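Local coordinates for pirin family protein (Acinetobacter baumannii, PDB 6D0P), which is a bicupin metalloprotein of the pirin family that probably acts as a metal-dependent quercetin 2,3-dioxygenase, with iron as its likely natural cofactor, at residues H64-R67 and G68-T71; V267-T270 and K271-M275; E276-N279 and D280-G284. All coordinates share one frame; numbering follows the deposited sequence. Where two conformers were deposited one is given.

Interaction 1 of 3, residues H64-R67 and G68-T71; sequences HPHR and GFET. With MN (manganese (II) ion), chain G.
H66 meets F69 and T71 in the N-terminal cupin domain, at the metal site where strand 64-66 turns into strand 69-75. H64 and H66 form the His-X-His pair of the cupin motif. Each gives its NE2 to the manganese ion, H66 NE2 at 2.2 Å. H108 and E110 supply the other protein ligands, and two waters complete the shell. The H66 ring is packed from the second strand. T71 CG2 sits over one face, 4.3 Å from the H66 ring centroid and 11° off its normal, a CH-pi contact. F69 reaches the same imidazole obliquely, with F69 CZ 3.5 Å from H66 ND1. The two ring planes are 78° apart. This packing probably limits how far the H66 imidazole can swing while its NE2 holds the metal. F69 places its CG between the backbone N and the carbonyl carbon (chi1 60°), which folds the ring back toward the turn. There F69 CD1 lies 3.3 Å from R67 O, which sits at the ring edge. R67 CB points away from segment 68-71, and R67 NE is bonded to A104 O. G68 has positive phi, which helps the chain reverse between the strands. T71 also acts on the metal shell from the second sphere: its OG1 is 3.0 Å from the oxygen of water 1, a manganese ligand, in a hydrogen bond.

Interaction 2 of 3, residues V267-T270 and K271-M275; sequences VMNT and KAEIM
E273 folds back over M268, N269 and T270 at the start of helix 271-282, where T270 is the N-cap. T270 and E273 form a capping box. T270 OG1 accepts from E273 N at 3.0 Å. In return, E273 OE1 accepts from T270 N, which comes from above the carboxylate plane. N269 N reaches the same oxygen nearly along its C-O axis, with N269 N to E273 OE1 at 2.8 Å. Two backbone N-H groups thus grip one carboxylate oxygen and hold the group in place. Water 3 bridges the polar ends, donating to N269 OD1 and E273 OE2. N269 ND2 bonds to P259 O. A chi1 of 71° brings the T270 hydroxyl round to E273 N. I274 N closes the first turn of the helix by bonding to T270 O. The tightly packed part is where M268 meets E273 and I274. M268, a selenomethionine, bends at chi2 and chi3 and crosses the E273 chain at about a right angle. M268 CE comes within 3.7 Å of E273 CD, and M268 CG lies 3.9 Å from I274 CD1. The other side is looser. K271 and A272 are exposed, and of their side chains the CB atoms come nearest T270. The cap joins strand 266-268 to its helix, while K271 and I274 rest on strand 261-263, the antiparallel partner of 266-268.

Interaction 3 of 3, residues E276-N279 and D280-G284; sequences EAIN and DFNRG
Regular i to i+4 bonds carry the backbone from E276-N279 into D280-G284, where helix 271-282 ends, with D280 N to E276 O at 2.9 Å. F281 N, N282 N and R283 N follow with A277 O, I278 O and N279 O. N282 adds a side-chain bond to this series. N282 ND2 donates to I278 O at 2.8 Å, with an N-H...O angle of 161°. I278 O lies close to the amide plane of N282, but the donor stands above the carbonyl plane of I278. The I278 oxygen therefore accepts from both N-H groups of N282, backbone and side chain. N282 CG stands beside its own backbone N (chi1 -81°), which carries the amide back along the helix. The side chains of I278 and N282 run side by side, and N282 ND2 lies 3.4 Å from I278 CG2. D280 leans back over the preceding turn, with D280 CG 3.1 Å from E276 O. Its carboxylate turns to another partner: D280 OD2 makes a salt bridge to R67. The helix ends in a Schellman motif. G284, with positive phi, is the C-prime residue; G284 N bonds to F281 O, and K285 N to D280 O. N279, N282 and R283 are exposed on the outer face. A277 and F281 pack on F266 of strand 266-268, so the helix lies against that strand.

Interaction 2 caps the start of helix 271-282 and interaction 3 ends it; their centres are about 12 Å apart. Both sit about 13 Å, centre to centre, from interaction 1, which holds two ligands of the manganese ion. R67 connects all three. R67 NH1 forms a salt bridge with D280 OD2 at 2.9 Å, R67 O probably bonds to V267 N at 3.1 Å, and R67 CG packs on M268 SE at 3.9 Å. P65, between the two metal-binding histidines, touches F281: P65 CG to F281 CD1 is 3.6 Å. The C-terminal helix thus lies against the metal-bearing N-terminal cupin, with the F281 side chain about 7 Å from that of H64.

Interaction 1 of 3, residues H64-R67 and G68-T71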
loop_
_atom_site.group_PDB
_atom_site.type_symbol
_atom_site.label_atom_id
_atom_site.label_comp_id
_atom_site.label_asym_id
_atom_site.label_seq_id
_atom_site.Cartn_x
_atom_site.Cartn_y
_atom_site.Cartn_z
ATOM N N HIS A 64 9.744 -6.408 -14.492
ATOM C CA HIS A 64 9.397 -5.025 -14.732
ATOM C C HIS A 64 10.252 -4.146 -13.811
ATOM O O HIS A 64 10.679 -4.577 -12.754
ATOM C CB HIS A 64 7.902 -4.761 -14.497
ATOM C CG HIS A 64 7.460 -5.028 -13.098
ATOM N ND1 HIS A 64 7.120 -6.291 -12.669
ATOM C CD2 HIS A 64 7.289 -4.205 -12.034
ATOM C CE1 HIS A 64 6.767 -6.240 -11.398
ATOM N NE2 HIS A 64 6.868 -4.972 -10.983
ATOM N N PRO A 65 10.497 -2.916 -14.227
ATOM C CA PRO A 65 11.299 -2.020 -13.442
ATOM C C PRO A 65 10.507 -1.062 -12.548
ATOM O O PRO A 65 9.305 -0.841 -12.768
ATOM C CB PRO A 65 12.044 -1.201 -14.504
ATOM C CG PRO A 65 11.044 -1.086 -15.614
ATOM C CD PRO A 65 10.330 -2.417 -15.597
ATOM N N HIS A 66 11.210 -0.518 -11.556
ATOM C CA HIS A 66 10.712 0.575 -10.721
ATOM C C HIS A 66 11.879 1.503 -10.406
ATOM O O HIS A 66 13.024 1.027 -10.218
ATOM C CB HIS A 66 10.119 0.108 -9.377
ATOM C CG HIS A 66 8.923 -0.769 -9.470
ATOM N ND1 HIS A 66 7.719 -0.309 -9.978
ATOM C CD2 HIS A 66 8.710 -2.037 -9.046
ATOM C CE1 HIS A 66 6.824 -1.290 -9.908
ATOM N NE2 HIS A 66 7.403 -2.354 -9.315
ATOM N N ARG A 67 11.602 2.806 -10.333
ATOM C CA ARG A 67 12.596 3.739 -9.874
ATOM C C ARG A 67 11.894 4.920 -9.211
ATOM O O ARG A 67 10.880 5.411 -9.736
ATOM C CB ARG A 67 13.483 4.239 -11.022
ATOM C CG ARG A 67 14.402 5.399 -10.641
ATOM C CD ARG A 67 15.263 5.924 -11.788
ATOM N NE ARG A 67 16.346 5.000 -12.120
ATOM C CZ ARG A 67 17.241 5.208 -13.080
ATOM N NH1 ARG A 67 17.147 6.281 -13.862
ATOM N NH2 ARG A 67 18.232 4.348 -13.246
ATOM N N GLY A 68 12.445 5.356 -8.069
ATOM C CA GLY A 68 12.047 6.608 -7.444
ATOM C C GLY A 68 11.093 6.519 -6.260
ATOM O O GLY A 68 10.794 7.555 -5.655
ATOM N N PHE A 69 10.618 5.347 -5.912
ATOM C CA PHE A 69 9.616 5.257 -4.867
ATOM C C PHE A 69 9.693 3.881 -4.214
ATOM O O PHE A 69 10.636 3.103 -4.473
ATOM C CB PHE A 69 8.232 5.565 -5.464
ATOM C CG PHE A 69 7.834 4.615 -6.550
ATOM C CD1 PHE A 69 8.299 4.783 -7.842
ATOM C CD2 PHE A 69 7.000 3.551 -6.279
ATOM C CE1 PHE A 69 7.933 3.898 -8.844
ATOM C CE2 PHE A 69 6.641 2.664 -7.285
ATOM C CZ PHE A 69 7.116 2.835 -8.556
ATOM N N GLU A 70 8.737 3.613 -3.331
ATOM C CA GLU A 70 8.685 2.356 -2.608
ATOM C C GLU A 70 7.380 1.625 -2.916
ATOM O O GLU A 70 6.362 2.273 -3.170
ATOM C CB GLU A 70 8.747 2.593 -1.102
ATOM C CG GLU A 70 9.866 3.508 -0.678
ATOM C CD GLU A 70 10.090 3.548 0.823
ATOM O OE1 GLU A 70 9.221 4.105 1.542
ATOM O OE2 GLU A 70 11.101 2.979 1.270
ATOM N N THR A 71 7.421 0.287 -2.918
ATOM C CA THR A 71 6.203 -0.516 -3.070
ATOM C C THR A 71 6.034 -1.329 -1.799
ATOM O O THR A 71 7.002 -1.934 -1.277
ATOM C CB THR A 71 6.180 -1.415 -4.323
ATOM O OG1 THR A 71 7.180 -2.430 -4.202
ATOM C CG2 THR A 71 6.414 -0.631 -5.595
HETATM MN MN MN G . 6.644 -4.367 -8.925
HETATM O O HOH W 1 6.274 -4.072 -6.507
HETATM O O HOH W 2 4.569 -3.564 -8.963
#

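Interaction 2 of 3, residues V267-T270 and K271-M275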
loop_
_atom_site.group_PDB
_atom_site.type_symbol
_atom_site.label_atom_id
_atom_site.label_comp_id
_atom_site.label_asym_id
_atom_site.label_seq_id
_atom_site.Cartn_x
_atom_site.Cartn_y
_atom_site.Cartn_z
ATOM N N VAL A 267 8.574 7.063 -10.970
ATOM C CA VAL A 267 8.006 8.279 -10.410
ATOM C C VAL A 267 9.174 9.120 -9.900
ATOM O O VAL A 267 9.853 8.721 -8.928
ATOM C CB VAL A 267 6.989 8.019 -9.285
ATOM C CG1 VAL A 267 6.477 9.342 -8.734
ATOM C CG2 VAL A 267 5.828 7.150 -9.744
HETATM N N MSE A 268 9.425 10.235 -10.581
HETATM C CA MSE A 268 10.529 11.112 -10.250
HETATM C C MSE A 268 9.991 12.500 -9.990
HETATM O O MSE A 268 8.768 12.668 -9.776
HETATM C CB MSE A 268 11.544 11.060 -11.411
HETATM C CG MSE A 268 12.124 9.640 -11.624
HETATM SE SE MSE A 268 13.257 9.106 -10.103
HETATM C CE MSE A 268 14.709 10.450 -10.241
ATOM N N ASN A 269 10.876 13.501 -9.969
ATOM C CA ASN A 269 10.451 14.877 -9.697
ATOM C C ASN A 269 10.356 15.690 -10.995
ATOM O O ASN A 269 9.596 16.689 -11.031
ATOM C CB ASN A 269 11.382 15.589 -8.710
ATOM C CG ASN A 269 11.376 14.951 -7.340
ATOM O OD1 ASN A 269 12.358 14.317 -6.964
ATOM N ND2 ASN A 269 10.268 15.059 -6.612
ATOM N N THR A 270 11.114 15.308 -12.029
ATOM C CA THR A 270 11.155 16.097 -13.267
ATOM C C THR A 270 11.008 15.214 -14.515
ATOM O O THR A 270 11.310 14.004 -14.491
ATOM C CB THR A 270 12.492 16.846 -13.387
ATOM O OG1 THR A 270 13.516 15.883 -13.658
ATOM C CG2 THR A 270 12.827 17.653 -12.151
ATOM N N LYS A 271 10.603 15.850 -15.619
ATOM C CA LYS A 271 10.493 15.159 -16.908
ATOM C C LYS A 271 11.898 14.712 -17.365
ATOM O O LYS A 271 12.051 13.626 -17.941
ATOM C CB LYS A 271 9.772 16.031 -17.943
ATOM C CG LYS A 271 8.294 16.272 -17.649
ATOM C CD LYS A 271 7.521 16.956 -18.767
ATOM C CE LYS A 271 6.051 17.098 -18.429
ATOM N NZ LYS A 271 5.237 17.291 -19.654
ATOM N N ALA A 272 12.926 15.518 -17.101
ATOM C CA ALA A 272 14.302 15.131 -17.475
ATOM C C ALA A 272 14.697 13.828 -16.759
ATOM O O ALA A 272 15.328 12.955 -17.353
ATOM C CB ALA A 272 15.264 16.247 -17.144
ATOM N N GLU A 273 14.322 13.693 -15.483
ATOM C CA GLU A 273 14.626 12.467 -14.734
ATOM C C GLU A 273 13.852 11.282 -15.324
ATOM O O GLU A 273 14.363 10.166 -15.337
ATOM C CB GLU A 273 14.286 12.620 -13.251
ATOM C CG GLU A 273 15.257 13.504 -12.485
ATOM C CD GLU A 273 14.714 13.999 -11.150
ATOM O OE1 GLU A 273 13.479 13.876 -10.914
ATOM O OE2 GLU A 273 15.513 14.532 -10.348
ATOM N N ILE A 274 12.617 11.507 -15.774
ATOM C CA ILE A 274 11.818 10.449 -16.410
ATOM C C ILE A 274 12.521 10.018 -17.710
ATOM O O ILE A 274 12.615 8.838 -17.986
ATOM C CB ILE A 274 10.354 10.892 -16.647
ATOM C CG1 ILE A 274 9.562 10.950 -15.334
ATOM C CG2 ILE A 274 9.659 9.991 -17.657
ATOM C CD1 ILE A 274 9.524 9.653 -14.575
HETATM N N MSE A 275 13.043 10.979 -18.472
HETATM C CA MSE A 275 13.742 10.667 -19.734
HETATM C C MSE A 275 14.963 9.793 -19.422
HETATM O O MSE A 275 15.243 8.841 -20.135
HETATM C CB MSE A 275 14.165 11.940 -20.469
HETATM C CG MSE A 275 12.984 12.792 -20.935
HETATM SE SE MSE A 275 12.115 11.872 -22.458
HETATM C CE MSE A 275 13.175 12.685 -23.922
HETATM O O HOH W 3 14.888 14.328 -7.892
#

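Interaction 3 of 3, residues E276-N279 and D280-G284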
loop_
_atom_site.group_PDB
_atom_site.type_symbol
_atom_site.label_atom_id
_atom_site.label_comp_id
_atom_site.label_asym_id
_atom_site.label_seq_id
_atom_site.Cartn_x
_atom_site.Cartn_y
_atom_site.Cartn_z
ATOM N N GLU A 276 15.679 10.112 -18.348
ATOM C CA GLU A 276 16.869 9.327 -17.939
ATOM C C GLU A 276 16.445 7.904 -17.531
ATOM O O GLU A 276 17.115 6.933 -17.877
ATOM C CB GLU A 276 17.607 10.010 -16.786
ATOM C CG GLU A 276 18.271 11.317 -17.185
ATOM C CD GLU A 276 18.968 12.051 -16.046
ATOM O OE1 GLU A 276 20.131 12.484 -16.258
ATOM O OE2 GLU A 276 18.348 12.208 -14.946
ATOM N N ALA A 277 15.338 7.776 -16.802
ATOM C CA ALA A 277 14.839 6.454 -16.396
ATOM C C ALA A 277 14.479 5.614 -17.629
ATOM O O ALA A 277 14.830 4.455 -17.712
ATOM C CB ALA A 277 13.646 6.595 -15.483
ATOM N N ILE A 278 13.734 6.206 -18.551
ATOM C CA ILE A 278 13.349 5.545 -19.796
ATOM C C ILE A 278 14.597 5.074 -20.546
ATOM O O ILE A 278 14.656 3.918 -21.001
ATOM C CB ILE A 278 12.521 6.499 -20.677
ATOM C CG1 ILE A 278 11.141 6.739 -20.075
ATOM C CG2 ILE A 278 12.435 5.981 -22.107
ATOM C CD1 ILE A 278 10.371 7.846 -20.755
ATOM N N ASN A 279 15.572 5.964 -20.684
ATOM C CA ASN A 279 16.808 5.649 -21.429
ATOM C C ASN A 279 17.583 4.521 -20.727
ATOM O O ASN A 279 18.034 3.589 -21.397
ATOM C CB ASN A 279 17.642 6.905 -21.681
ATOM C CG ASN A 279 16.977 7.818 -22.690
ATOM O OD1 ASN A 279 16.080 7.391 -23.411
ATOM N ND2 ASN A 279 17.405 9.069 -22.754
ATOM N N ASP A 280 17.735 4.611 -19.414
ATOM C CA ASP A 280 18.441 3.593 -18.628
ATOM C C ASP A 280 17.766 2.227 -18.812
ATOM O O ASP A 280 18.439 1.210 -19.065
ATOM C CB ASP A 280 18.476 3.961 -17.140
ATOM C CG ASP A 280 19.419 5.102 -16.788
ATOM O OD1 ASP A 280 20.226 5.492 -17.666
ATOM O OD2 ASP A 280 19.329 5.617 -15.637
ATOM N N PHE A 281 16.446 2.197 -18.745
ATOM C CA PHE A 281 15.749 0.921 -18.837
ATOM C C PHE A 281 15.777 0.375 -20.266
ATOM O O PHE A 281 15.991 -0.817 -20.461
ATOM C CB PHE A 281 14.306 1.034 -18.358
ATOM C CG PHE A 281 13.487 -0.197 -18.651
ATOM C CD1 PHE A 281 13.706 -1.377 -17.952
ATOM C CD2 PHE A 281 12.503 -0.178 -19.627
ATOM C CE1 PHE A 281 12.972 -2.518 -18.236
ATOM C CE2 PHE A 281 11.755 -1.316 -19.899
ATOM C CZ PHE A 281 11.993 -2.485 -19.205
ATOM N N ASN A 282 15.533 1.238 -21.250
ATOM C CA ASN A 282 15.463 0.792 -22.628
ATOM C C ASN A 282 16.845 0.340 -23.124
ATOM O O ASN A 282 16.918 -0.502 -24.005
ATOM C CB ASN A 282 14.817 1.855 -23.512
ATOM C CG ASN A 282 13.306 1.827 -23.425
ATOM O OD1 ASN A 282 12.675 1.065 -24.135
ATOM N ND2 ASN A 282 12.718 2.660 -22.582
ATOM N N ARG A 283 17.930 0.859 -22.563
ATOM C CA ARG A 283 19.265 0.474 -23.003
ATOM C C ARG A 283 19.770 -0.735 -22.201
ATOM O O ARG A 283 20.936 -1.091 -22.307
ATOM C CB ARG A 283 20.213 1.675 -22.918
ATOM C CG ARG A 283 19.968 2.702 -24.013
ATOM C CD ARG A 283 20.414 2.181 -25.374
ATOM N NE ARG A 283 21.847 2.330 -25.596
ATOM C CZ ARG A 283 22.510 1.838 -26.638
ATOM N NH1 ARG A 283 21.890 1.087 -27.532
ATOM N NH2 ARG A 283 23.795 2.106 -26.785
ATOM N N GLY A 284 18.903 -1.351 -21.400
ATOM C CA GLY A 284 19.269 -2.567 -20.646
ATOM C C GLY A 284 20.068 -2.332 -19.368
ATOM O O GLY A 284 20.602 -3.299 -18.817
#